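Periplasmic solute binding protein (Candidatus liberibacter, PDB 4CL2) binds manganese or zinc in the periplasm and probably delivers the metal ion to a membrane transporter for uptake. Local coordinates at residues I13-I17 / P257-L262; P105-M109 / L244-S248; T170-C174 / W190-S194. All coordinates share one frame; numbering follows the deposited sequence.

Interaction 1: residues I13-I17 / P257-L262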
# COMPACT_ATOMS: atom_id res chain seq x y z
N ILE A 13 -2.79 6.86 -0.67
CA ILE A 13 -2.33 6.33 0.60
C ILE A 13 -1.29 7.26 1.20
O ILE A 13 -1.35 7.58 2.40
CB ILE A 13 -1.81 4.93 0.47
CG1 ILE A 13 -3.02 4.01 0.10
CG2 ILE A 13 -1.03 4.50 1.72
CD1 ILE A 13 -2.62 2.54 0.03
N ILE A 14 -0.33 7.69 0.41
CA ILE A 14 0.68 8.62 0.93
C ILE A 14 0.12 9.98 1.30
O ILE A 14 0.46 10.55 2.34
CB ILE A 14 1.87 8.72 -0.06
CG1 ILE A 14 2.56 7.35 -0.20
CG2 ILE A 14 2.87 9.80 0.34
CD1 ILE A 14 3.68 7.32 -1.23
N GLY A 15 -0.84 10.48 0.51
CA GLY A 15 -1.51 11.70 0.87
C GLY A 15 -2.18 11.66 2.21
O GLY A 15 -2.09 12.63 3.01
N ASP A 16 -2.85 10.55 2.51
CA ASP A 16 -3.56 10.43 3.78
C ASP A 16 -2.59 10.32 4.97
O ASP A 16 -2.79 10.93 6.05
CB ASP A 16 -4.50 9.22 3.75
CG ASP A 16 -5.26 9.08 5.04
OD1 ASP A 16 -6.18 9.87 5.30
OD2 ASP A 16 -4.88 8.20 5.83
N ILE A 17 -1.49 9.58 4.77
CA ILE A 17 -0.45 9.49 5.83
C ILE A 17 0.09 10.87 6.11
O ILE A 17 0.20 11.33 7.26
CB ILE A 17 0.68 8.55 5.40
CG1 ILE A 17 0.18 7.11 5.39
CG2 ILE A 17 1.85 8.65 6.40
CD1 ILE A 17 1.08 6.19 4.62
N PRO A 257 -11.47 4.67 3.62
CA PRO A 257 -11.26 6.04 3.12
C PRO A 257 -9.96 6.68 3.66
O PRO A 257 -9.63 7.80 3.30
CB PRO A 257 -12.47 6.76 3.62
CG PRO A 257 -12.76 6.13 4.95
CD PRO A 257 -12.58 4.64 4.59
N THR A 258 -9.27 5.99 4.54
CA THR A 258 -7.99 6.43 5.11
C THR A 258 -7.02 5.27 5.12
O THR A 258 -7.42 4.10 5.02
CB THR A 258 -8.13 6.96 6.56
OG1 THR A 258 -8.38 5.86 7.47
CG2 THR A 258 -9.24 7.95 6.74
N TYR A 259 -5.72 5.54 5.26
CA TYR A 259 -4.77 4.46 5.34
C TYR A 259 -5.01 3.54 6.50
O TYR A 259 -4.96 2.29 6.37
CB TYR A 259 -3.35 5.03 5.40
CG TYR A 259 -2.19 4.02 5.61
CD1 TYR A 259 -2.03 2.99 4.78
CD2 TYR A 259 -1.29 4.19 6.60
CE1 TYR A 259 -0.94 2.09 4.89
CE2 TYR A 259 -0.21 3.35 6.73
CZ TYR A 259 -0.03 2.29 5.88
OH TYR A 259 1.04 1.44 6.01
N LEU A 260 -5.21 4.10 7.69
CA LEU A 260 -5.55 3.28 8.85
C LEU A 260 -6.77 2.40 8.59
O LEU A 260 -6.72 1.20 8.87
CB LEU A 260 -5.75 4.12 10.08
CG LEU A 260 -6.03 3.38 11.41
CD1 LEU A 260 -5.77 4.28 12.55
CD2 LEU A 260 -7.47 2.95 11.47
N ASP A 261 -7.83 2.95 8.01
CA ASP A 261 -9.03 2.19 7.71
C ASP A 261 -8.76 1.10 6.67
O ASP A 261 -9.33 0.02 6.77
CB ASP A 261 -10.13 3.05 7.19
CG ASP A 261 -10.69 4.03 8.25
OD1 ASP A 261 -10.52 3.83 9.43
OD2 ASP A 261 -11.33 4.98 7.86
N LEU A 262 -7.89 1.36 5.73
CA LEU A 262 -7.52 0.39 4.73
C LEU A 262 -6.80 -0.78 5.35
O LEU A 262 -7.14 -1.96 5.08
CB LEU A 262 -6.62 1.00 3.65
CG LEU A 262 -6.13 0.06 2.53
CD1 LEU A 262 -6.09 0.85 1.21
CD2 LEU A 262 -4.77 -0.44 2.88
O HOH W 1 -5.00 7.02 8.24
O HOH W 2 -8.33 10.21 3.61

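Interaction 2: residues P105-M109 / L244-S248. With MN (manganese (II) ion), chain L; SO4 (sulfate ion), chain F.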
# COMPACT_ATOMS: atom_id res chain seq x y z
N PRO A 105 5.89 -3.10 -5.31
CA PRO A 105 5.77 -1.80 -4.67
C PRO A 105 4.97 -1.71 -3.39
O PRO A 105 4.97 -0.68 -2.74
CB PRO A 105 5.07 -0.96 -5.74
CG PRO A 105 4.32 -1.94 -6.55
CD PRO A 105 5.10 -3.20 -6.56
N HIS A 106 4.28 -2.78 -3.00
CA HIS A 106 3.20 -2.74 -2.02
C HIS A 106 3.72 -2.75 -0.56
O HIS A 106 3.14 -3.43 0.29
CB HIS A 106 2.26 -3.90 -2.18
CG HIS A 106 1.59 -3.92 -3.52
ND1 HIS A 106 2.09 -4.67 -4.57
CD2 HIS A 106 0.42 -3.39 -3.94
CE1 HIS A 106 1.27 -4.55 -5.62
NE2 HIS A 106 0.26 -3.78 -5.26
N ALA A 107 4.71 -1.96 -0.30
CA ALA A 107 5.41 -1.97 1.02
C ALA A 107 4.52 -1.43 2.13
O ALA A 107 4.76 -1.76 3.32
CB ALA A 107 6.69 -1.13 0.92
N TRP A 108 3.50 -0.65 1.80
CA TRP A 108 2.59 -0.10 2.79
C TRP A 108 1.67 -1.09 3.51
O TRP A 108 1.10 -0.73 4.52
CB TRP A 108 1.72 1.05 2.22
CG TRP A 108 0.84 0.61 1.09
CD1 TRP A 108 -0.39 0.01 1.21
CD2 TRP A 108 1.15 0.60 -0.30
NE1 TRP A 108 -0.89 -0.31 -0.04
CE2 TRP A 108 0.05 0.02 -0.98
CE3 TRP A 108 2.25 1.05 -1.06
CZ2 TRP A 108 -0.00 -0.09 -2.36
CZ3 TRP A 108 2.21 0.95 -2.42
CH2 TRP A 108 1.09 0.37 -3.09
N MET A 109 1.60 -2.31 2.98
CA MET A 109 0.74 -3.36 3.55
C MET A 109 1.54 -4.12 4.62
O MET A 109 2.01 -5.22 4.40
CB MET A 109 0.19 -4.32 2.51
CG MET A 109 -0.70 -3.67 1.49
SD MET A 109 -2.16 -2.88 2.14
CE MET A 109 -3.01 -4.22 2.99
N LEU A 244 -10.30 -7.40 -0.91
CA LEU A 244 -9.45 -6.60 -0.04
C LEU A 244 -9.19 -5.24 -0.68
O LEU A 244 -9.25 -5.08 -1.87
CB LEU A 244 -8.08 -7.24 0.18
CG LEU A 244 -8.15 -8.69 0.70
CD1 LEU A 244 -6.71 -9.30 0.77
CD2 LEU A 244 -8.80 -8.78 2.09
N TYR A 245 -8.88 -4.27 0.18
CA TYR A 245 -8.49 -2.89 -0.27
C TYR A 245 -6.99 -2.76 -0.02
O TYR A 245 -6.46 -2.84 1.14
CB TYR A 245 -9.24 -1.82 0.54
CG TYR A 245 -10.65 -1.67 0.10
CD1 TYR A 245 -11.59 -2.57 0.47
CD2 TYR A 245 -11.00 -0.67 -0.80
CE1 TYR A 245 -12.88 -2.48 0.03
CE2 TYR A 245 -12.30 -0.59 -1.26
CZ TYR A 245 -13.21 -1.50 -0.84
OH TYR A 245 -14.54 -1.48 -1.27
N VAL A 246 -6.24 -2.60 -1.11
CA VAL A 246 -4.77 -2.58 -1.07
C VAL A 246 -4.10 -1.48 -1.91
O VAL A 246 -3.11 -0.90 -1.46
CB VAL A 246 -4.15 -3.93 -1.41
CG1 VAL A 246 -4.58 -5.01 -0.44
CG2 VAL A 246 -4.45 -4.35 -2.82
N ASP A 247 -4.63 -1.15 -3.09
CA ASP A 247 -3.90 -0.31 -4.06
C ASP A 247 -4.32 1.15 -4.04
O ASP A 247 -3.65 1.97 -4.65
CB ASP A 247 -4.08 -0.85 -5.46
CG ASP A 247 -3.22 -2.09 -5.72
OD1 ASP A 247 -2.26 -2.28 -4.98
OD2 ASP A 247 -3.59 -2.84 -6.65
N SER A 248 -5.46 1.45 -3.42
CA SER A 248 -6.02 2.80 -3.37
C SER A 248 -6.90 2.88 -2.17
O SER A 248 -7.53 1.89 -1.80
CB SER A 248 -6.87 3.00 -4.62
OG SER A 248 -7.56 4.25 -4.62
MN MN L . -0.94 -2.73 -7.06
S SO4 F . -14.67 2.12 -3.56
O1 SO4 F . -14.01 0.82 -3.75
O2 SO4 F . -15.57 2.21 -4.73
O3 SO4 F . -13.74 3.24 -3.59
O4 SO4 F . -15.57 2.15 -2.37

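Interaction 3: residues T170-C174 / W190-S194. With MN (manganese (II) ion), chain L.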
# COMPACT_ATOMS: atom_id res chain seq x y z
N THR A 170 -3.72 -14.23 -2.84
CA THR A 170 -4.40 -13.07 -3.38
C THR A 170 -4.30 -13.14 -4.90
O THR A 170 -3.73 -14.08 -5.46
CB THR A 170 -3.82 -11.75 -2.92
OG1 THR A 170 -2.45 -11.75 -3.26
CG2 THR A 170 -3.97 -11.56 -1.43
N SER A 171 -4.89 -12.15 -5.56
CA SER A 171 -4.88 -12.14 -7.02
C SER A 171 -3.59 -11.40 -7.44
O SER A 171 -2.71 -12.03 -8.04
CB SER A 171 -6.17 -11.43 -7.55
OG SER A 171 -7.29 -12.25 -7.22
N GLU A 172 -3.55 -10.11 -7.23
CA GLU A 172 -2.29 -9.36 -7.33
C GLU A 172 -1.37 -9.70 -6.16
O GLU A 172 -1.84 -10.04 -5.08
CB GLU A 172 -2.57 -7.85 -7.28
CG GLU A 172 -1.37 -7.01 -7.71
CD GLU A 172 -1.55 -5.52 -7.45
OE1 GLU A 172 -2.15 -5.13 -6.46
OE2 GLU A 172 -1.05 -4.72 -8.18
N GLY A 173 -0.04 -9.62 -6.38
CA GLY A 173 0.92 -9.87 -5.25
C GLY A 173 1.00 -8.70 -4.29
O GLY A 173 2.08 -8.12 -4.04
N CYS A 174 -0.13 -8.36 -3.69
CA CYS A 174 -0.25 -7.16 -2.90
C CYS A 174 0.12 -7.36 -1.42
O CYS A 174 0.16 -6.39 -0.71
CB CYS A 174 -1.69 -6.63 -3.00
SG CYS A 174 -2.96 -7.82 -2.56
N TRP A 190 -0.67 -12.72 -10.19
CA TRP A 190 0.21 -11.78 -10.92
C TRP A 190 0.83 -10.81 -9.96
O TRP A 190 0.21 -10.38 -9.00
CB TRP A 190 -0.56 -11.09 -12.10
CG TRP A 190 -1.83 -10.37 -11.65
CD1 TRP A 190 -1.90 -9.15 -11.08
CD2 TRP A 190 -3.18 -10.88 -11.64
NE1 TRP A 190 -3.22 -8.84 -10.79
CE2 TRP A 190 -4.01 -9.89 -11.11
CE3 TRP A 190 -3.75 -12.06 -12.05
CZ2 TRP A 190 -5.38 -10.07 -10.95
CZ3 TRP A 190 -5.14 -12.22 -11.94
CH2 TRP A 190 -5.92 -11.21 -11.40
N PRO A 191 2.09 -10.38 -10.19
CA PRO A 191 2.80 -9.52 -9.19
C PRO A 191 2.19 -8.12 -8.99
O PRO A 191 2.02 -7.64 -7.85
CB PRO A 191 4.22 -9.36 -9.82
CG PRO A 191 4.31 -10.44 -10.85
CD PRO A 191 2.94 -10.76 -11.34
N ILE A 192 1.85 -7.49 -10.11
CA ILE A 192 1.31 -6.13 -10.22
C ILE A 192 0.16 -6.07 -11.26
O ILE A 192 0.17 -6.74 -12.28
CB ILE A 192 2.43 -5.11 -10.60
CG1 ILE A 192 3.64 -5.30 -9.67
CG2 ILE A 192 1.94 -3.67 -10.46
CD1 ILE A 192 4.85 -4.42 -9.98
N ASN A 193 -0.92 -5.35 -10.91
CA ASN A 193 -2.05 -5.14 -11.82
C ASN A 193 -1.58 -4.33 -13.04
O ASN A 193 -0.87 -3.29 -12.90
CB ASN A 193 -3.22 -4.37 -11.14
CG ASN A 193 -3.83 -5.09 -9.94
OD1 ASN A 193 -3.96 -6.31 -9.93
ND2 ASN A 193 -4.26 -4.32 -8.95
N SER A 194 -1.94 -4.83 -14.21
CA SER A 194 -1.80 -4.14 -15.52
C SER A 194 -2.42 -5.03 -16.61
O SER A 194 -1.78 -5.97 -17.09
CB SER A 194 -0.33 -3.85 -15.87
OG SER A 194 0.41 -5.05 -15.86
MN MN L . -0.94 -2.73 -7.06
O HOH W 3 -4.69 -5.71 -6.03

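Interaction 1: residues I13-I17 / P257-L262
The helical turn I13-I17 lies beside the start of helix 259-274, with the CA atoms of I13 and Y259 5.6 Å apart and the D16 side facing the loop residue T258. D16 makes the polar link: its OD2 takes the backbone N-H of Y259 at 2.8 Å from N, nearly straight at 167°, with the donor well above the carboxylate plane. CG of D16 stands anti to the backbone N (chi1 -179°), which carries the carboxylate across to the first turn of the other helix. There T258 is the N-cap, its OG1 accepting from D261 N, while D16 takes the N-H of Y259 in the same first turn. Water extends the grip: one molecule donates to D16 OD2 and accepts from L260 N, and a second donates both to D16 OD1 and to P257 O. The contact thus joins the first helix of the N-terminal lobe to the C-terminal helix of this solute-binding protein. Next to the carboxylate the packing turns apolar. CD1 of I17 sits over one face of the Y259 ring, 3.9 Å from its centroid, in a CH-pi contact, while CG1 of I17 comes 3.5 Å from CD2 of Y259. I13 meets the other ortho carbon obliquely, CG2 to Y259 CD1 at 3.6 Å, and its CD1 reaches L262 CD1. Y143 of helix 133-158 touches both D16 and Y259.

Interaction 2: residues P105-M109 / L244-S248
H106 and D247 meet at the manganese ion, which NE2 of H106 binds at 2.4 Å and OD1 of D247 at 2.5 Å. OD2 of D247 lies 2.7 Å from the ion, so the carboxylate faces it with both oxygens. H106 NE2 and D247 OD1 are 2.9 Å apart because they share the metal. Ring and carboxylate planes are only 25° apart, and OD1 comes in at the imidazole edge. The other ring nitrogen, ND1, is hydrogen-bonded to N104 OD1, a second-shell bond that should fix the ring's rotation and leave NE2 to the ion. In this model E172 is the third protein ligand; H39, a ligand in another structure of the protein, is not bound to the ion here. The site sits in the cleft between the two lobes of this family of metal-binding proteins. From H106 the chain runs through a type I turn to M109. Within it, W108 brings the NE1 edge of its indole up to V246 and donates to V246 O, 2.7 Å from NE1, with the acceptor close to the ring plane; the N-H...O angle is 145°, so the bond is somewhat bent. M109 follows, its chain bent at chi2 and chi3, and its CE packs against V246 CG1 at 3.9 Å.

Interaction 3: residues T170-C174 / W190-S194
E172 puts its carboxylate on the manganese ion, OE2 making the short bond at 2.3 Å and OE1 a longer one at 2.8 Å. OE2 is also gripped from the protein side by the backbone N-H of N193. That bond is 2.8 Å from N193 N to E172 OE2 and arrives on the anti side of the oxygen, tilted from the carboxylate plane. The side chain gets there with CG anti to the backbone N (chi1 -166°) and an extended chain beyond. Against the carboxylate lies the amide of N193, the two flat groups stacked with planes 8° apart. A water molecule lies 2.6 Å from E172 OE1 and accepts from N193 ND2.

N193 is itself placed by W190, whose NE1 donates to N193 OD1 at 2.8 Å, almost straight at 171° and in the plane of both groups; N224 ND2 is a further donor to that oxygen. One face of the indole covers the S171-E172 backbone: S171 O sits above its centre, and CA of E172 makes a CH-pi contact with the five-membered ring.

Beneath these side chains is a short parallel bridge between E172 and W190, just past the paired strands 167-170 and 185-188, where the chain turns a corner at S171. W190 N donates to S171 O at 3.0 Å, and G173 N gives its main bond to W190 O at 2.7 Å and a weak one to P191 O. G173 centres an inverse gamma turn. Further out, E221 accepts from the backbone N-H groups of S171 and E172.

E172 OE1 lies 2.7 Å from D247 OD2, a closeness of carboxylates that the metal probably offsets, while the N193 N-H probably helps fix the glutamate's orientation.

The three contacts are nested along the chain: interaction 3 falls within the loop closed by interaction 2, which falls within that closed by interaction 1. Interactions 2 and 3 have centres about 10 Å apart and meet at the manganese ion, to which one brings a histidine and an aspartate and the other a glutamate. Interaction 1, between helices 12-22 and 259-274, lies about 10 Å from interaction 2 and 20 Å from interaction 3, centre to centre. It touches interaction 2 directly: Y259 OH probably bonds to W108 O, and I13 packs on the W108 indole. Helix packing thus backs the loops bearing H106 and D247, while the E172 loop is not touched.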